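Local coordinates for glycoside Hydrolase Family 43_12 (Metagenome, PDB 7JVH), which is a family 43 (subfamily 12) glycoside hydrolase that probably cleaves pentose-containing plant polysaccharides or oligosaccharides in the capybara gut, at residues P241-K246 with Y250-A255; F177-D180 with A184-V187. All blocks are in the same frame, centred on the assembly; numbering follows the deposited sequence.

Contact 1: P241-K246 with Y250-A255; sequences PHIYKK and YYLMCA
K245 lies flat along the ring of Y250, and the two side chains run side by side in the same direction. The lysine leaves its strand with CG anti to the backbone N (chi1 -162°) and stays extended to its tip. CG therefore sits over one face of the phenol, 4.2 Å from the ring centroid, which makes a CH-pi contact. Further out, K245 CE comes 3.4 Å from Y250 CZ, and NZ closes the pair by donating to Y250 OH at 2.9 Å. Y250 OH probably also bonds D179 OD2. I243 CG2 approaches the edge of the same ring.

On the other face, Y244 and Y251 are cross-strand neighbours whose CB atoms are 4.4 Å apart while their rings diverge. With CG beside its own N (chi1 -47°), the Y244 ring leans diagonally, and its edge atom CE2 comes 4.1 Å from CB of M253, a selenomethionine. The Y251 ring instead takes the carbonyl oxygens of Y244 and K246 at its edge. P241 CB meets L252 CD1 at 3.7 Å, with I243 CD1 also touching that methyl.

Beneath the side chains, the segment axes run antiparallel at 158°. H242 and M253 exchange two backbone hydrogen bonds, as do Y244 and Y251; the bond from H242 N to M253 O measures 2.8 Å. The next strand, 265-270, extends the sheet beyond 250-255.

Several polar ends are satisfied by neighbouring parts of the fold: Y244 OH by D306 OD1 and L307 N, K246 NZ by W343 O. K245 NZ also forms salt bridges with D179 and D180, so the ammonium is shared between a phenol and two carboxylates. Those acids probably keep the lysine protonated, and the aromatic face beneath its methylenes probably limits where its charge can swing.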
# COMPACT_ATOMS: atom_id res chain seq x y z
N PRO A 241 3.15 -2.86 17.34
CA PRO A 241 2.52 -3.32 18.59
C PRO A 241 1.01 -3.07 18.61
O PRO A 241 0.57 -1.98 18.25
CB PRO A 241 3.20 -2.46 19.67
CG PRO A 241 3.67 -1.23 18.93
CD PRO A 241 4.01 -1.67 17.54
N HIS A 242 0.23 -4.08 19.01
CA HIS A 242 -1.20 -3.92 19.28
C HIS A 242 -1.57 -4.54 20.64
O HIS A 242 -1.13 -5.64 20.97
CB HIS A 242 -2.05 -4.56 18.18
CG HIS A 242 -1.90 -3.90 16.84
ND1 HIS A 242 -2.32 -2.61 16.59
CD2 HIS A 242 -1.38 -4.35 15.67
CE1 HIS A 242 -2.06 -2.31 15.33
NE2 HIS A 242 -1.49 -3.34 14.76
N ILE A 243 -2.39 -3.81 21.41
CA ILE A 243 -2.94 -4.31 22.66
C ILE A 243 -4.35 -4.80 22.42
O ILE A 243 -5.14 -4.14 21.74
CB ILE A 243 -2.97 -3.24 23.77
CG1 ILE A 243 -1.58 -2.66 24.04
CG2 ILE A 243 -3.54 -3.83 25.06
CD1 ILE A 243 -0.63 -3.59 24.75
N TYR A 244 -4.66 -5.99 22.97
CA TYR A 244 -6.01 -6.52 23.06
C TYR A 244 -6.21 -6.99 24.49
O TYR A 244 -5.25 -7.35 25.16
CB TYR A 244 -6.22 -7.69 22.08
CG TYR A 244 -5.71 -7.43 20.67
CD1 TYR A 244 -6.46 -6.71 19.74
CD2 TYR A 244 -4.47 -7.93 20.27
CE1 TYR A 244 -6.00 -6.50 18.47
CE2 TYR A 244 -3.99 -7.71 18.99
CZ TYR A 244 -4.76 -7.00 18.09
OH TYR A 244 -4.26 -6.80 16.83
N LYS A 245 -7.45 -6.97 24.96
CA LYS A 245 -7.78 -7.49 26.28
C LYS A 245 -8.83 -8.55 26.14
O LYS A 245 -9.84 -8.30 25.49
CB LYS A 245 -8.28 -6.37 27.18
CG LYS A 245 -8.23 -6.70 28.66
CD LYS A 245 -8.78 -5.54 29.47
CE LYS A 245 -8.76 -5.83 30.95
NZ LYS A 245 -9.21 -4.64 31.70
N LYS A 246 -8.59 -9.72 26.73
CA LYS A 246 -9.50 -10.86 26.64
C LYS A 246 -9.47 -11.70 27.93
O LYS A 246 -8.41 -12.13 28.37
CB LYS A 246 -9.10 -11.72 25.44
CG LYS A 246 -10.19 -12.63 24.91
CD LYS A 246 -9.76 -13.27 23.61
CE LYS A 246 -10.61 -14.47 23.23
NZ LYS A 246 -10.32 -15.63 24.13
N TYR A 250 -4.26 -8.86 29.43
CA TYR A 250 -3.76 -7.96 28.37
C TYR A 250 -2.83 -8.72 27.45
O TYR A 250 -2.06 -9.57 27.89
CB TYR A 250 -3.04 -6.73 28.97
CG TYR A 250 -3.97 -5.85 29.78
CD1 TYR A 250 -4.67 -4.82 29.17
CD2 TYR A 250 -4.18 -6.09 31.13
CE1 TYR A 250 -5.54 -4.03 29.90
CE2 TYR A 250 -5.07 -5.32 31.86
CZ TYR A 250 -5.73 -4.28 31.24
OH TYR A 250 -6.60 -3.49 31.96
N TYR A 251 -2.91 -8.41 26.16
CA TYR A 251 -2.13 -9.06 25.11
C TYR A 251 -1.45 -8.02 24.27
O TYR A 251 -2.08 -7.06 23.85
CB TYR A 251 -3.05 -9.93 24.25
CG TYR A 251 -3.53 -11.17 24.98
CD1 TYR A 251 -2.80 -12.34 24.92
CD2 TYR A 251 -4.70 -11.15 25.75
CE1 TYR A 251 -3.22 -13.48 25.58
CE2 TYR A 251 -5.12 -12.27 26.43
CZ TYR A 251 -4.37 -13.45 26.34
OH TYR A 251 -4.78 -14.58 27.01
N LEU A 252 -0.15 -8.21 24.05
CA LEU A 252 0.64 -7.37 23.16
C LEU A 252 1.11 -8.25 22.01
O LEU A 252 1.82 -9.23 22.23
CB LEU A 252 1.86 -6.77 23.90
CG LEU A 252 2.92 -6.08 23.04
CD1 LEU A 252 2.36 -4.82 22.40
CD2 LEU A 252 4.15 -5.77 23.87
N MSE A 253 0.69 -7.89 20.80
CA MSE A 253 1.12 -8.58 19.59
C MSE A 253 2.00 -7.63 18.77
O MSE A 253 1.61 -6.49 18.52
CB MSE A 253 -0.08 -9.06 18.77
CG MSE A 253 0.29 -10.07 17.71
SE MSE A 253 -1.25 -10.71 16.69
CE MSE A 253 -1.99 -12.06 17.83
N CYS A 254 3.17 -8.13 18.36
CA CYS A 254 4.13 -7.32 17.63
C CYS A 254 4.70 -8.07 16.45
O CYS A 254 4.76 -9.30 16.47
CB CYS A 254 5.30 -6.93 18.55
SG CYS A 254 4.84 -6.08 20.07
N ALA A 255 5.10 -7.33 15.42
CA ALA A 255 5.96 -7.84 14.37
C ALA A 255 7.40 -7.86 14.90
O ALA A 255 7.77 -6.98 15.69
CB ALA A 255 5.86 -6.97 13.12

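Contact 2: F177-D180 with A184-V187; sequences FFDD and AYLV
Y185 and F177, a hydrogen-bonded antiparallel pair, set their rings side by side on one face of a short hairpin, pointing the same way. Their closest ring atoms are the two CD2 carbons, 4.0 Å apart. The meeting is not a face-to-face stack: Y185 CD2 lies at the edge of the F177 ring, near its plane, whereas F177 CD2 reaches the Y185 ring obliquely. The first torsions differ: F177 places CG anti to its backbone N (chi1 163°), while Y185 places CG beside its own N.

Of the two backbone bonds, Y185 N donates to F177 O at 2.8 Å, nearly in line with the carbonyl. The return bond, from F177 N to Y185 O, is 3.0 Å long, and its donor stands 42° out of the carbonyl plane, not on a lone pair.

On the reverse face F178 CD1 rests 3.7 Å from A184 CB. Where the strand gives way to the turn, D179 brings its CB to the edge of the Y185 ring, 4.0 Å from CE2, with carboxylate and ring planes 66° apart. D179 OD1 accepts from D180 N at 2.7 Å, on the anti side of the carboxylate; OD1 also forms a salt bridge with K245, and OD2 is probably hydrogen-bonded to Y250 OH.

F178 also meets Y136 of an earlier sheet, F177 packs on strand 239-246 of the next, and strand 203-210 continues this one beyond A184. Such a hairpin of the first two strands in a four-stranded antiparallel sheet, between neighbouring sheets, is characteristic of a blade of the five-bladed beta-propeller of family 43.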
# COMPACT_ATOMS: atom_id res chain seq x y z
N PHE A 177 -5.28 1.81 22.57
CA PHE A 177 -6.10 0.80 23.22
C PHE A 177 -6.93 1.47 24.30
O PHE A 177 -6.41 2.26 25.09
CB PHE A 177 -5.24 -0.30 23.83
CG PHE A 177 -5.96 -1.15 24.84
CD1 PHE A 177 -6.79 -2.19 24.44
CD2 PHE A 177 -5.82 -0.88 26.20
CE1 PHE A 177 -7.46 -2.94 25.38
CE2 PHE A 177 -6.50 -1.64 27.15
CZ PHE A 177 -7.31 -2.68 26.73
N PHE A 178 -8.23 1.14 24.34
CA PHE A 178 -9.18 1.74 25.27
C PHE A 178 -9.68 0.73 26.29
O PHE A 178 -10.48 -0.13 25.97
CB PHE A 178 -10.34 2.34 24.48
CG PHE A 178 -9.91 3.27 23.39
CD1 PHE A 178 -9.40 4.53 23.69
CD2 PHE A 178 -9.99 2.88 22.05
CE1 PHE A 178 -8.99 5.39 22.68
CE2 PHE A 178 -9.57 3.74 21.03
CZ PHE A 178 -9.07 4.99 21.34
N ASP A 179 -9.19 0.85 27.53
CA ASP A 179 -9.49 -0.08 28.62
C ASP A 179 -10.93 0.10 29.14
O ASP A 179 -11.69 0.89 28.60
CB ASP A 179 -8.49 0.10 29.76
CG ASP A 179 -8.18 -1.18 30.49
OD1 ASP A 179 -9.06 -2.07 30.54
OD2 ASP A 179 -7.05 -1.31 31.00
N ASP A 180 -11.30 -0.69 30.15
CA ASP A 180 -12.68 -0.76 30.67
C ASP A 180 -12.94 0.17 31.88
O ASP A 180 -14.03 0.12 32.45
CB ASP A 180 -13.10 -2.21 31.01
CG ASP A 180 -12.02 -2.99 31.74
OD1 ASP A 180 -11.34 -2.40 32.62
OD2 ASP A 180 -11.83 -4.19 31.42
N ALA A 184 -7.24 5.32 28.61
CA ALA A 184 -6.77 5.03 27.27
C ALA A 184 -5.25 4.98 27.26
O ALA A 184 -4.59 5.66 28.03
CB ALA A 184 -7.26 6.09 26.31
N TYR A 185 -4.71 4.15 26.37
CA TYR A 185 -3.27 3.95 26.26
C TYR A 185 -2.82 4.00 24.82
O TYR A 185 -3.63 3.94 23.89
CB TYR A 185 -2.88 2.63 26.92
CG TYR A 185 -3.32 2.57 28.37
CD1 TYR A 185 -2.56 3.16 29.37
CD2 TYR A 185 -4.52 1.96 28.73
CE1 TYR A 185 -2.96 3.12 30.69
CE2 TYR A 185 -4.94 1.92 30.05
CZ TYR A 185 -4.15 2.50 31.02
OH TYR A 185 -4.56 2.46 32.33
N LEU A 186 -1.51 4.16 24.64
CA LEU A 186 -0.91 4.25 23.33
C LEU A 186 0.40 3.50 23.39
O LEU A 186 1.22 3.75 24.26
CB LEU A 186 -0.67 5.70 22.97
CG LEU A 186 -0.12 5.98 21.57
CD1 LEU A 186 -0.44 7.41 21.18
CD2 LEU A 186 1.38 5.68 21.46
N VAL A 187 0.58 2.56 22.46
CA VAL A 187 1.80 1.78 22.38
C VAL A 187 2.46 2.08 21.04
O VAL A 187 1.79 2.36 20.03
CB VAL A 187 1.52 0.28 22.56
CG1 VAL A 187 0.80 -0.31 21.33
CG2 VAL A 187 2.80 -0.44 22.92

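Both contacts pair the first two strands of a four-stranded blade, but the blades are successive ones, and the contact centres are 11 Å apart. Contact 1 buries 600 Å² over four bridged pairs; contact 2 buries 231 Å² over two bridges before opening into a turn. Most touching residues are buried in each, though D180 at the end of contact 2 is exposed. Chemically, contact 2 supplies carboxylates and contact 1 the lysine and phenol that meet them. Toward the chain centre this charged cluster gives way to apolar packing, with I243 CG2 3.6 Å from F177 CG, and a polar bond between H242 and S175 also joins the two blades.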